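Local coordinates for uncharacterized protein (PDB 3FOJ) that is of unknown function but has a rhodanese-like domain, a fold that in relatives often transfers sulfane sulfur, at residues A[50-53]-A[58-61]. Residues are numbered along the deposited sequence; the frame is centred on the assembly and turned at random.
Sequences LNYF and TYYI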
ATOM      1  N   LEU A  50     -11.596   8.171   2.776  1.00 13.88           N
ATOM      2  CA  LEU A  50     -10.785   8.571   3.920  1.00 13.39           C
ATOM      3  C   LEU A  50     -11.284   7.965   5.233  1.00 13.70           C
ATOM      4  O   LEU A  50     -10.506   7.769   6.165  1.00 15.26           O
ATOM      5  CB  LEU A  50     -10.736  10.102   4.023  1.00 13.70           C
ATOM      6  CG  LEU A  50      -9.899  10.805   2.947  1.00 12.17           C
ATOM      7  CD1 LEU A  50     -10.006  12.317   3.091  1.00 14.42           C
ATOM      8  CD2 LEU A  50      -8.444  10.366   3.081  1.00 13.75           C
ATOM      9  N   ASN A  51     -12.574   7.649   5.300  1.00 14.29           N
ATOM     10  CA  ASN A  51     -13.152   7.065   6.509  1.00 15.74           C
ATOM     11  C   ASN A  51     -12.630   5.651   6.780  1.00 15.01           C
ATOM     12  O   ASN A  51     -12.807   5.113   7.875  1.00 16.53           O
ATOM     13  CB  ASN A  51     -14.684   7.067   6.401  1.00 17.28           C
ATOM     14  CG  ASN A  51     -15.365   6.596   7.672  1.00 20.32           C
ATOM     15  OD1 ASN A  51     -15.763   5.438   7.786  1.00 23.08           O
ATOM     16  ND2 ASN A  51     -15.498   7.498   8.638  1.00 23.16           N
ATOM     17  N   TYR A  52     -11.985   5.049   5.786  1.00 13.85           N
ATOM     18  CA  TYR A  52     -11.424   3.709   5.948  1.00 12.58           C
ATOM     19  C   TYR A  52     -10.218   3.731   6.886  1.00 11.68           C
ATOM     20  O   TYR A  52      -9.990   2.788   7.646  1.00 13.32           O
ATOM     21  CB  TYR A  52     -10.965   3.145   4.596  1.00 12.79           C
ATOM     22  CG  TYR A  52     -10.132   1.886   4.722  1.00 12.41           C
ATOM     23  CD1 TYR A  52     -10.737   0.645   4.929  1.00 13.53           C
ATOM     24  CD2 TYR A  52      -8.736   1.938   4.682  1.00 13.09           C
ATOM     25  CE1 TYR A  52      -9.976  -0.509   5.099  1.00 14.88           C
ATOM     26  CE2 TYR A  52      -7.968   0.788   4.851  1.00 14.56           C
ATOM     27  CZ  TYR A  52      -8.594  -0.429   5.059  1.00 15.18           C
ATOM     28  OH  TYR A  52      -7.840  -1.567   5.236  1.00 18.76           O
ATOM     29  N   PHE A  53      -9.455   4.817   6.816  1.00 11.89           N
ATOM     30  CA  PHE A  53      -8.226   4.981   7.588  1.00 12.03           C
ATOM     31  C   PHE A  53      -8.387   5.389   9.052  1.00 12.25           C
ATOM     32  O   PHE A  53      -8.965   6.434   9.359  1.00 14.80           O
ATOM     33  CB  PHE A  53      -7.321   5.989   6.868  1.00 11.07           C
ATOM     34  CG  PHE A  53      -6.975   5.588   5.457  1.00 11.20           C
ATOM     35  CD1 PHE A  53      -5.879   4.769   5.196  1.00 10.51           C
ATOM     36  CD2 PHE A  53      -7.767   6.006   4.390  1.00 11.08           C
ATOM     37  CE1 PHE A  53      -5.582   4.364   3.893  1.00  9.51           C
ATOM     38  CE2 PHE A  53      -7.484   5.607   3.086  1.00 11.53           C
ATOM     39  CZ  PHE A  53      -6.385   4.785   2.835  1.00 11.04           C
ATOM     40  N   THR A  58      -1.054   3.184  11.097  1.00 12.68           N
ATOM     41  CA  THR A  58      -0.211   3.552   9.963  1.00 11.91           C
ATOM     42  C   THR A  58      -0.499   2.626   8.791  1.00 10.51           C
ATOM     43  O   THR A  58      -0.740   1.435   8.974  1.00 10.81           O
ATOM     44  CB  THR A  58       1.278   3.461  10.333  1.00 12.50           C
ATOM     45  OG1 THR A  58       1.536   4.321  11.448  1.00 16.43           O
ATOM     46  CG2 THR A  58       2.152   3.891   9.157  1.00 13.58           C
ATOM     47  N   TYR A  59      -0.471   3.180   7.584  1.00 10.13           N
ATOM     48  CA  TYR A  59      -0.757   2.404   6.385  1.00  9.96           C
ATOM     49  C   TYR A  59       0.364   2.454   5.355  1.00  8.89           C
ATOM     50  O   TYR A  59       0.890   3.523   5.044  1.00 10.56           O
ATOM     51  CB  TYR A  59      -2.059   2.902   5.753  1.00  9.90           C
ATOM     52  CG  TYR A  59      -3.252   2.761   6.665  1.00  9.82           C
ATOM     53  CD1 TYR A  59      -3.489   3.675   7.697  1.00  9.57           C
ATOM     54  CD2 TYR A  59      -4.117   1.677   6.535  1.00 10.20           C
ATOM     55  CE1 TYR A  59      -4.560   3.502   8.576  1.00 10.31           C
ATOM     56  CE2 TYR A  59      -5.177   1.494   7.400  1.00 10.81           C
ATOM     57  CZ  TYR A  59      -5.397   2.404   8.420  1.00 12.17           C
ATOM     58  OH  TYR A  59      -6.449   2.195   9.281  1.00 11.88           O
ATOM     59  N   TYR A  60       0.715   1.281   4.832  1.00  7.94           N
ATOM     60  CA  TYR A  60       1.755   1.164   3.821  1.00  7.51           C
ATOM     61  C   TYR A  60       1.046   1.119   2.476  1.00  7.91           C
ATOM     62  O   TYR A  60       0.202   0.262   2.240  1.00  9.38           O
ATOM     63  CB  TYR A  60       2.588  -0.098   4.069  1.00  8.92           C
ATOM     64  CG  TYR A  60       3.388  -0.020   5.353  1.00  9.50           C
ATOM     65  CD1 TYR A  60       2.804  -0.307   6.588  1.00 12.61           C
ATOM     66  CD2 TYR A  60       4.720   0.391   5.337  1.00 10.73           C
ATOM     67  CE1 TYR A  60       3.535  -0.178   7.782  1.00 11.21           C
ATOM     68  CE2 TYR A  60       5.451   0.523   6.517  1.00 11.75           C
ATOM     69  CZ  TYR A  60       4.858   0.238   7.730  1.00 12.19           C
ATOM     70  OH  TYR A  60       5.592   0.371   8.888  1.00 13.45           O
ATOM     71  N   ILE A  61       1.396   2.054   1.600  1.00  7.05           N
ATOM     72  CA  ILE A  61       0.744   2.182   0.302  1.00  7.70           C
ATOM     73  C   ILE A  61       1.581   1.636  -0.842  1.00  8.70           C
ATOM     74  O   ILE A  61       2.752   1.978  -0.979  1.00  7.54           O
ATOM     75  CB  ILE A  61       0.432   3.666   0.025  1.00  6.73           C
ATOM     76  CG1 ILE A  61      -0.196   4.311   1.276  1.00  7.83           C
ATOM     77  CG2 ILE A  61      -0.453   3.799  -1.201  1.00  8.38           C
ATOM     78  CD1 ILE A  61      -1.470   3.640   1.789  1.00  8.84           C
TER
HETATM   79  O   HOH W   1      -8.290   0.332   8.710  1.00 32.12           O
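One face of the Y59 ring receives the edge of F53, whose CD1 stands 3.5 Å above the centre of the ring plane. The F53 ring has Y59 CG at its edge, with L50 CA elsewhere on its rim, and Y52 CD2 lies over one of its faces. F53 and Y59 thus form a T-shaped pair, planes at 80° and centroids 4.9 Å apart. Y52 meets Y59 less squarely, CE2 to CE2 at 3.8 Å with the planes 58° apart. In F53, CG lies anti to the carbonyl carbon (chi1 -58°), which carries CD1 over Y59 while CA stays 3.7 Å from Y59 OH. This aromatic cluster joins the loop ahead of strand 58-62 to the central parallel sheet of the rhodanese-like fold; V22 of the adjoining strand 20-23 touches both F53 and Y59, and L76 of helix 67-77 also packs on F53. The polar end of Y59 remains engaged at the loop: its hydroxyl hydrogen-bonds N54 N and, at 2.7 Å, a water in the plane of its ring. That water donates a 3.2 Å hydrogen bond to Y52 O and also sits over one face of the Y52 ring, displaced toward the rim.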